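PDB 1YHT: DspB from Aggregatibacter actinomycetemcomitans, which probably removes terminal beta-linked N-acetylhexosamine residues by hydrolysis, as a family 20 glycoside hydrolase that releases cells of this bacterium from biofilms. Local coordinates for residues Trp302-Trp307 with Ala323-Ser328; Val257-Leu262 with Phe267-Tyr272; Leu277-Lys282 with Lys344-Leu349. All coordinates share one frame; numbering follows the deposited sequence.

Contact 1. Residues Trp302-Trp307 with Ala323-Ser328; sequences WDLGVW and AGAALS
The indole of Trp302 approaches Ala325 obliquely, its CH2 lying 3.9 Å from Ala325 CB, while the backbone N of Leu304 sits over one face, displaced toward the rim. Trp302 NE1 donates to Val306 O over 3.1 Å, the oxygen being tilted 19° from the ring plane. The setting is a TIM barrel of the family 20 type: strand 324-329 lies between the parallel strands 18-24 and 269-271, and the loop after helix 287-301 folds against the start of that strand. Leu304, with CG anti to the backbone N (chi1 -176°), reaches the strand through CD1, which lies 3.7 Å from Ala325 CB and 3.4 Å from the carbonyl oxygen Gly324 O. The methyl of Ala325 is therefore shared by a leucine branch and an indole corner, and no hydrogen bond crosses between the segments. Bonds within the loop also shape it. Residues Asp303 to Val306 make a type I turn closed by Val306 N to Asp303 O at 3.0 Å, and Asp303 also forms an Asx turn, OD1 accepting from Gly305 N at 3.0 Å. The other carboxylate oxygen, Asp303 OD2, forms a salt bridge with Arg315. Besides the indole, Val306 O accepts from the ND2 atoms of Asn271 and Asn273, so three N-H donors converge on one carbonyl oxygen.

Contact 2. Residues Val257-Leu262 with Phe267-Tyr272; sequences VSLPEL and FTVLNY
Helix 259-264 and the approach to strand 269-271 are joined by one backbone hydrogen bond, Phe267 N to Leu262 O at 3.1 Å with an N-H...O angle of 160°, at the pair whose CA atoms are nearest across the two segments. The same carbonyl oxygen lies at the edge of the Phe267 ring, in its plane, with Leu262 O 3.6 Å from Phe267 CD2. Leu262 and Phe267 also meet through side chains that cross at a slant, Leu262 CD2 reaching Phe267 CD2 at 4.0 Å. Val269 packs against the helix, its two methyls divided between two leucines. Having CG1 anti to the backbone N (chi1 -174°) sets CG1 3.8 Å from Leu259 CD1, while the other methyl, Val269 CG2, is 3.8 Å from Leu262 CB. These leucines are three residues apart, so about one helical turn spans the valine. In the TIM barrel this is the outer side of strand 269-271, whose neighbours are strands 233-236 and 324-329; Tyr236 of the first touches both Leu262 and Val269. The start of the helix is fixed by a capping box: Ser258 OG accepts from Glu261 N at 3.0 Å, and Glu261 OE1 in return takes Ser258 N at 2.8 Å, almost straight at 178°. The carboxylate thus bends back over the first turn, meeting that N-H on its anti side. On the side of Leu259 away from the strand lies Trp307, which also packs on Pro260.

Contact 3. Residues Leu277-Lys282 with Lys344-Leu349; sequences LYIVPK and KNTKSL. With ACY (acetic acid), chain B.
Ile279 and Leu349 run past each other in opposite directions, so that one methyl, Leu349 CD2, lies alongside much of the isoleucine. It is 3.7 Å from Ile279 CD1 and 4.1 Å from Ile279 CB, with Ile279 CG2 only slightly farther. This is strand-to-helix packing in a TIM barrel: helix 339-358, the last of the chain, lies outside the sheet, and the short strand 278-279 adds on beside strand 324-329. Ile279 holds CG1 anti to its backbone N (chi1 -175°), extending CD1 toward the helix, and Leu349 likewise projects from the helix toward the strand. Thr346, one turn earlier, offers its methyl rather than its hydroxyl, Thr346 CG2 standing 4.3 Å from Ile279 CG2; the hydroxyl OG1 is hydrogen-bonded to Ile342 O within the helix. Leu327 and Val298 also touch Leu349, extending the apolar layer to strand 324-329 and helix 287-301. Tyr278, the preceding residue, has its CB directed away from the helix, so the strand presents different sides to helix and ligand. Its ring meets Trp330 edge-to-face. Beyond it lies an acetic acid molecule, probably from the crystallisation liquor, with one oxygen near the plane of the phenol at its edge: Tyr278 OH donates to ACY O at 2.7 Å, and the methyl ACY CH3 is 3.5 Å from Tyr278 OH.

All three contacts reach the curled parallel sheet of the TIM barrel. Contact 2 comes first along the chain and closes before the others open; contact 1 is nested inside the long loop closed by contact 3. The centres of contacts 1 and 2 are about 11 Å apart, those of 1 and 3 about 15 Å, and those of 2 and 3 about 24 Å. Strand 324-329 of contact 1 is the middle element: it neighbours strand 269-271 of contact 2 and strand 278-279 of contact 3. Asn271 ND2 joins the first pair through Leu304 O and Val306 O, while Ser328 bonds the backbone of Leu277 and Ile279. Together they link these strands to flanking loops and helices.

Contact 1. Residues Trp302-Trp307 with Ala323-Ser328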
loop_
_atom_site.group_PDB
_atom_site.type_symbol
_atom_site.label_atom_id
_atom_site.label_comp_id
_atom_site.label_asym_id
_atom_site.label_seq_id
_atom_site.Cartn_x
_atom_site.Cartn_y
_atom_site.Cartn_z
ATOM N N TRP A 302 -1.566 -5.646 21.656
ATOM C CA TRP A 302 -0.569 -5.147 20.719
ATOM C C TRP A 302 0.234 -3.988 21.284
ATOM O O TRP A 302 -0.293 -3.148 22.030
ATOM C CB TRP A 302 -1.182 -4.775 19.361
ATOM C CG TRP A 302 -0.116 -4.352 18.390
ATOM C CD1 TRP A 302 0.831 -5.139 17.807
ATOM C CD2 TRP A 302 0.143 -3.021 17.954
ATOM N NE1 TRP A 302 1.653 -4.377 16.993
ATOM C CE2 TRP A 302 1.245 -3.073 17.065
ATOM C CE3 TRP A 302 -0.487 -1.792 18.171
ATOM C CZ2 TRP A 302 1.736 -1.945 16.430
ATOM C CZ3 TRP A 302 0.035 -0.667 17.562
ATOM C CH2 TRP A 302 1.159 -0.754 16.727
ATOM N N ASP A 303 1.522 -3.947 20.962
ATOM C CA ASP A 303 2.305 -2.725 21.128
ATOM C C ASP A 303 3.262 -2.579 19.965
ATOM O O ASP A 303 3.489 -3.532 19.183
ATOM C CB ASP A 303 3.063 -2.645 22.477
ATOM C CG ASP A 303 4.163 -3.659 22.614
ATOM O OD1 ASP A 303 5.255 -3.440 22.047
ATOM O OD2 ASP A 303 3.946 -4.650 23.362
ATOM N N LEU A 304 3.828 -1.387 19.846
ATOM C CA LEU A 304 4.575 -1.043 18.628
ATOM C C LEU A 304 5.760 -2.005 18.355
ATOM O O LEU A 304 6.172 -2.173 17.201
ATOM C CB LEU A 304 5.046 0.408 18.695
ATOM C CG LEU A 304 5.761 0.922 17.457
ATOM C CD1 LEU A 304 4.800 0.841 16.200
ATOM C CD2 LEU A 304 6.300 2.314 17.684
ATOM N N GLY A 305 6.287 -2.635 19.399
ATOM C CA GLY A 305 7.443 -3.512 19.274
ATOM C C GLY A 305 7.142 -4.939 18.874
ATOM O O GLY A 305 8.056 -5.745 18.601
ATOM N N VAL A 306 5.866 -5.264 18.856
ATOM C CA VAL A 306 5.406 -6.533 18.448
ATOM C C VAL A 306 5.243 -6.443 16.951
ATOM O O VAL A 306 4.299 -5.805 16.474
ATOM C CB VAL A 306 4.118 -6.905 19.135
ATOM C CG1 VAL A 306 3.577 -8.271 18.627
ATOM C CG2 VAL A 306 4.321 -6.980 20.669
ATOM N N TRP A 307 6.170 -7.093 16.222
ATOM C CA TRP A 307 6.230 -6.993 14.738
ATOM C C TRP A 307 6.019 -8.321 14.048
ATOM O O TRP A 307 5.583 -8.338 12.907
ATOM C CB TRP A 307 7.563 -6.427 14.275
ATOM C CG TRP A 307 8.706 -7.304 14.637
ATOM C CD1 TRP A 307 9.368 -7.331 15.828
ATOM C CD2 TRP A 307 9.319 -8.306 13.815
ATOM N NE1 TRP A 307 10.353 -8.285 15.796
ATOM C CE2 TRP A 307 10.349 -8.897 14.572
ATOM C CE3 TRP A 307 9.090 -8.765 12.521
ATOM C CZ2 TRP A 307 11.148 -9.930 14.075
ATOM C CZ3 TRP A 307 9.888 -9.792 12.023
ATOM C CH2 TRP A 307 10.905 -10.361 12.803
ATOM N N ALA A 323 9.715 3.643 13.458
ATOM C CA ALA A 323 9.326 4.961 12.965
ATOM C C ALA A 323 7.794 5.201 13.101
ATOM O O ALA A 323 7.354 6.316 13.187
ATOM C CB ALA A 323 9.804 5.102 11.523
ATOM N N GLY A 324 7.014 4.139 13.218
ATOM C CA GLY A 324 5.545 4.250 13.200
ATOM C C GLY A 324 4.856 2.943 12.860
ATOM O O GLY A 324 5.461 1.864 12.988
ATOM N N ALA A 325 3.592 3.054 12.414
ATOM C CA ALA A 325 2.693 1.904 12.220
ATOM C C ALA A 325 1.467 2.333 11.496
ATOM O O ALA A 325 1.128 3.522 11.478
ATOM C CB ALA A 325 2.291 1.290 13.571
ATOM N N ALA A 326 0.799 1.384 10.870
ATOM C CA ALA A 326 -0.491 1.669 10.226
ATOM C C ALA A 326 -1.435 0.514 10.375
ATOM O O ALA A 326 -1.004 -0.634 10.423
ATOM C CB ALA A 326 -0.281 1.965 8.773
ATOM N N LEU A 327 -2.720 0.827 10.473
ATOM C CA LEU A 327 -3.786 -0.124 10.186
ATOM C C LEU A 327 -3.946 -0.227 8.681
ATOM O O LEU A 327 -4.085 0.804 8.030
ATOM C CB LEU A 327 -5.124 0.353 10.724
ATOM C CG LEU A 327 -6.353 -0.556 10.535
ATOM C CD1 LEU A 327 -6.277 -1.820 11.343
ATOM C CD2 LEU A 327 -7.665 0.184 10.948
ATOM N N SER A 328 -4.042 -1.439 8.170
ATOM C CA SER A 328 -4.351 -1.695 6.772
ATOM C C SER A 328 -5.745 -2.321 6.628
ATOM O O SER A 328 -6.040 -3.336 7.242
ATOM C CB SER A 328 -3.277 -2.634 6.184
ATOM O OG SER A 328 -1.974 -2.031 6.108
#

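Contact 2. Residues Val257-Leu262 with Phe267-Tyr272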
loop_
_atom_site.group_PDB
_atom_site.type_symbol
_atom_site.label_atom_id
_atom_site.label_comp_id
_atom_site.label_asym_id
_atom_site.label_seq_id
_atom_site.Cartn_x
_atom_site.Cartn_y
_atom_site.Cartn_z
ATOM N N VAL A 257 15.317 -10.618 5.829
ATOM C CA VAL A 257 15.754 -9.809 6.959
ATOM C C VAL A 257 14.569 -9.588 7.967
ATOM O O VAL A 257 13.433 -9.347 7.586
ATOM C CB VAL A 257 16.405 -8.460 6.464
ATOM C CG1 VAL A 257 15.370 -7.544 5.912
ATOM C CG2 VAL A 257 17.084 -7.739 7.592
ATOM N N SER A 258 14.858 -9.684 9.249
ATOM C CA SER A 258 13.872 -9.361 10.298
ATOM C C SER A 258 13.773 -7.839 10.488
ATOM O O SER A 258 14.647 -7.082 10.058
ATOM C CB SER A 258 14.323 -9.983 11.622
ATOM O OG SER A 258 15.406 -9.253 12.148
ATOM N N LEU A 259 12.711 -7.412 11.152
ATOM C CA LEU A 259 12.537 -6.022 11.440
ATOM C C LEU A 259 13.728 -5.536 12.308
ATOM O O LEU A 259 14.312 -4.506 11.998
ATOM C CB LEU A 259 11.151 -5.754 12.048
ATOM C CG LEU A 259 10.867 -4.302 12.436
ATOM C CD1 LEU A 259 9.388 -3.917 12.284
ATOM C CD2 LEU A 259 11.360 -4.037 13.820
ATOM N N PRO A 260 14.103 -6.280 13.384
ATOM C CA PRO A 260 15.237 -5.794 14.146
ATOM C C PRO A 260 16.520 -5.688 13.330
ATOM O O PRO A 260 17.301 -4.787 13.551
ATOM C CB PRO A 260 15.376 -6.831 15.267
ATOM C CG PRO A 260 13.934 -7.387 15.425
ATOM C CD PRO A 260 13.504 -7.481 13.994
ATOM N N GLU A 261 16.739 -6.623 12.420
ATOM C CA GLU A 261 17.918 -6.573 11.556
ATOM C C GLU A 261 17.971 -5.309 10.716
ATOM O O GLU A 261 19.036 -4.709 10.539
ATOM C CB GLU A 261 18.016 -7.821 10.715
ATOM C CG GLU A 261 18.589 -8.976 11.506
ATOM C CD GLU A 261 18.275 -10.331 10.926
ATOM O OE1 GLU A 261 17.474 -10.482 9.980
ATOM O OE2 GLU A 261 18.859 -11.304 11.442
ATOM N N LEU A 262 16.803 -4.865 10.251
ATOM C CA LEU A 262 16.682 -3.630 9.499
ATOM C C LEU A 262 16.980 -2.432 10.379
ATOM O O LEU A 262 17.703 -1.528 9.972
ATOM C CB LEU A 262 15.279 -3.516 8.896
ATOM C CG LEU A 262 14.996 -4.478 7.710
ATOM C CD1 LEU A 262 13.532 -4.410 7.288
ATOM C CD2 LEU A 262 15.879 -4.208 6.534
ATOM N N PHE A 267 17.687 1.450 9.027
ATOM C CA PHE A 267 16.516 1.717 8.209
ATOM C C PHE A 267 15.412 2.338 9.009
ATOM O O PHE A 267 15.156 1.957 10.153
ATOM C CB PHE A 267 15.988 0.434 7.542
ATOM C CG PHE A 267 16.777 0.028 6.329
ATOM C CD1 PHE A 267 16.423 0.468 5.076
ATOM C CD2 PHE A 267 17.901 -0.774 6.459
ATOM C CE1 PHE A 267 17.173 0.113 3.956
ATOM C CE2 PHE A 267 18.663 -1.153 5.346
ATOM C CZ PHE A 267 18.306 -0.733 4.096
ATOM N N THR A 268 14.708 3.268 8.349
ATOM C CA THR A 268 13.378 3.659 8.775
ATOM C C THR A 268 12.425 2.513 8.512
ATOM O O THR A 268 12.309 2.034 7.390
ATOM C CB THR A 268 12.946 4.903 8.012
ATOM O OG1 THR A 268 13.879 5.937 8.316
ATOM C CG2 THR A 268 11.568 5.347 8.384
ATOM N N VAL A 269 11.758 2.042 9.563
ATOM C CA VAL A 269 10.816 0.960 9.408
ATOM C C VAL A 269 9.514 1.294 10.155
ATOM O O VAL A 269 9.537 1.599 11.359
ATOM C CB VAL A 269 11.370 -0.367 9.929
ATOM C CG1 VAL A 269 10.385 -1.488 9.596
ATOM C CG2 VAL A 269 12.797 -0.678 9.332
ATOM N N LEU A 270 8.396 1.149 9.445
ATOM C CA LEU A 270 7.051 1.214 10.038
ATOM C C LEU A 270 6.499 -0.191 10.170
ATOM O O LEU A 270 6.657 -1.019 9.263
ATOM C CB LEU A 270 6.082 2.061 9.190
ATOM C CG LEU A 270 6.329 3.564 9.147
ATOM C CD1 LEU A 270 7.541 3.903 8.230
ATOM C CD2 LEU A 270 5.084 4.311 8.680
ATOM N N ASN A 271 5.839 -0.432 11.294
ATOM C CA ASN A 271 5.329 -1.721 11.622
ATOM C C ASN A 271 3.901 -1.851 11.092
ATOM O O ASN A 271 2.993 -1.178 11.540
ATOM C CB ASN A 271 5.376 -1.898 13.154
ATOM C CG ASN A 271 4.976 -3.303 13.612
ATOM O OD1 ASN A 271 4.612 -4.152 12.800
ATOM N ND2 ASN A 271 5.073 -3.557 14.933
ATOM N N TYR A 272 3.720 -2.735 10.138
ATOM C CA TYR A 272 2.419 -2.983 9.538
ATOM C C TYR A 272 1.873 -4.362 9.957
ATOM O O TYR A 272 0.912 -4.840 9.361
ATOM C CB TYR A 272 2.532 -2.898 8.034
ATOM C CG TYR A 272 2.348 -1.506 7.416
ATOM C CD1 TYR A 272 3.143 -0.434 7.792
ATOM C CD2 TYR A 272 1.398 -1.283 6.414
ATOM C CE1 TYR A 272 3.008 0.827 7.188
ATOM C CE2 TYR A 272 1.287 -0.031 5.793
ATOM C CZ TYR A 272 2.088 1.031 6.192
ATOM O OH TYR A 272 2.020 2.308 5.579
#

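Contact 3. Residues Leu277-Lys282 with Lys344-Leu349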
loop_
_atom_site.group_PDB
_atom_site.type_symbol
_atom_site.label_atom_id
_atom_site.label_comp_id
_atom_site.label_asym_id
_atom_site.label_seq_id
_atom_site.Cartn_x
_atom_site.Cartn_y
_atom_site.Cartn_z
ATOM N N LEU A 277 -2.705 -5.687 12.650
ATOM C CA LEU A 277 -2.887 -4.441 11.945
ATOM C C LEU A 277 -3.469 -4.566 10.552
ATOM O O LEU A 277 -3.687 -3.545 9.915
ATOM C CB LEU A 277 -1.576 -3.652 11.923
ATOM C CG LEU A 277 -0.888 -3.429 13.268
ATOM C CD1 LEU A 277 0.382 -2.683 13.082
ATOM C CD2 LEU A 277 -1.739 -2.702 14.304
ATOM N N TYR A 278 -3.735 -5.778 10.089
ATOM C CA TYR A 278 -4.536 -5.992 8.865
ATOM C C TYR A 278 -5.952 -6.324 9.285
ATOM O O TYR A 278 -6.157 -7.122 10.204
ATOM C CB TYR A 278 -4.027 -7.173 8.044
ATOM C CG TYR A 278 -2.856 -6.891 7.140
ATOM C CD1 TYR A 278 -2.006 -5.795 7.349
ATOM C CD2 TYR A 278 -2.553 -7.763 6.103
ATOM C CE1 TYR A 278 -0.947 -5.563 6.528
ATOM C CE2 TYR A 278 -1.452 -7.549 5.310
ATOM C CZ TYR A 278 -0.676 -6.445 5.496
ATOM O OH TYR A 278 0.382 -6.210 4.617
ATOM N N ILE A 279 -6.913 -5.690 8.610
ATOM C CA ILE A 279 -8.294 -6.135 8.675
ATOM C C ILE A 279 -8.789 -6.326 7.239
ATOM O O ILE A 279 -8.499 -5.499 6.345
ATOM C CB ILE A 279 -9.202 -5.187 9.573
ATOM C CG1 ILE A 279 -10.609 -5.771 9.696
ATOM C CG2 ILE A 279 -9.255 -3.769 9.007
ATOM C CD1 ILE A 279 -11.374 -5.259 10.931
ATOM N N VAL A 280 -9.553 -7.399 7.023
ATOM C CA VAL A 280 -10.123 -7.740 5.735
ATOM C C VAL A 280 -11.656 -7.812 5.879
ATOM O O VAL A 280 -12.256 -8.883 6.104
ATOM C CB VAL A 280 -9.502 -9.071 5.160
ATOM C CG1 VAL A 280 -9.827 -9.241 3.693
ATOM C CG2 VAL A 280 -7.933 -9.082 5.366
ATOM N N PRO A 281 -12.305 -6.660 5.776
ATOM C CA PRO A 281 -13.738 -6.689 6.013
ATOM C C PRO A 281 -14.511 -7.608 5.076
ATOM O O PRO A 281 -14.266 -7.685 3.857
ATOM C CB PRO A 281 -14.156 -5.223 5.846
ATOM C CG PRO A 281 -12.895 -4.471 6.154
ATOM C CD PRO A 281 -11.833 -5.294 5.519
ATOM N N LYS A 282 -15.443 -8.315 5.704
ATOM C CA LYS A 282 -16.321 -9.235 5.017
ATOM C C LYS A 282 -17.680 -9.183 5.700
ATOM O O LYS A 282 -17.777 -9.317 6.915
ATOM C CB LYS A 282 -15.713 -10.636 5.059
ATOM C CG LYS A 282 -16.507 -11.692 4.322
ATOM C CD LYS A 282 -15.698 -12.990 4.229
ATOM C CE LYS A 282 -16.590 -14.177 4.021
ATOM N NZ LYS A 282 -17.210 -14.168 2.700
ATOM N N LYS A 344 -17.329 3.119 9.437
ATOM C CA LYS A 344 -17.880 3.255 10.796
ATOM C C LYS A 344 -17.439 2.115 11.710
ATOM O O LYS A 344 -17.138 2.337 12.876
ATOM C CB LYS A 344 -19.407 3.383 10.786
ATOM C CG LYS A 344 -20.131 2.172 10.272
ATOM C CD LYS A 344 -21.726 2.305 10.395
ATOM C CE LYS A 344 -22.392 3.123 9.262
ATOM N NZ LYS A 344 -22.910 2.290 8.034
ATOM N N ASN A 345 -17.373 0.901 11.162
ATOM C CA ASN A 345 -16.997 -0.265 11.971
ATOM C C ASN A 345 -15.507 -0.407 12.285
ATOM O O ASN A 345 -15.151 -1.133 13.228
ATOM C CB ASN A 345 -17.569 -1.538 11.387
ATOM C CG ASN A 345 -19.063 -1.682 11.691
ATOM O OD1 ASN A 345 -19.435 -2.121 12.785
ATOM N ND2 ASN A 345 -19.916 -1.292 10.737
ATOM N N THR A 346 -14.644 0.229 11.493
ATOM C CA THR A 346 -13.184 0.127 11.727
ATOM C C THR A 346 -12.637 1.306 12.514
ATOM O O THR A 346 -11.462 1.350 12.829
ATOM C CB THR A 346 -12.382 -0.013 10.389
ATOM O OG1 THR A 346 -12.748 1.024 9.479
ATOM C CG2 THR A 346 -12.698 -1.374 9.735
ATOM N N LYS A 347 -13.491 2.266 12.840
ATOM C CA LYS A 347 -13.067 3.471 13.542
ATOM C C LYS A 347 -12.370 3.170 14.869
ATOM O O LYS A 347 -11.330 3.712 15.156
ATOM C CB LYS A 347 -14.291 4.377 13.788
ATOM C CG LYS A 347 -14.040 5.838 14.020
ATOM C CD LYS A 347 -15.393 6.611 13.978
ATOM C CE LYS A 347 -15.360 8.051 13.308
ATOM N NZ LYS A 347 -15.847 8.271 11.815
ATOM N N SER A 348 -12.995 2.349 15.705
ATOM C CA SER A 348 -12.405 2.009 16.994
ATOM C C SER A 348 -11.010 1.396 16.821
ATOM O O SER A 348 -10.101 1.689 17.566
ATOM C CB SER A 348 -13.324 1.035 17.743
ATOM O OG SER A 348 -14.534 1.720 18.108
ATOM N N LEU A 349 -10.854 0.554 15.800
ATOM C CA LEU A 349 -9.618 -0.160 15.593
ATOM C C LEU A 349 -8.555 0.800 15.096
ATOM O O LEU A 349 -7.388 0.741 15.500
ATOM C CB LEU A 349 -9.878 -1.312 14.628
ATOM C CG LEU A 349 -8.670 -2.089 14.101
ATOM C CD1 LEU A 349 -7.839 -2.687 15.212
ATOM C CD2 LEU A 349 -9.158 -3.188 13.135
HETATM C C ACY B . 0.833 -7.247 1.283
HETATM O O ACY B . 0.315 -7.682 2.320
HETATM O OXT ACY B . 0.780 -7.845 0.176
HETATM C CH3 ACY B . 1.519 -5.925 1.371
#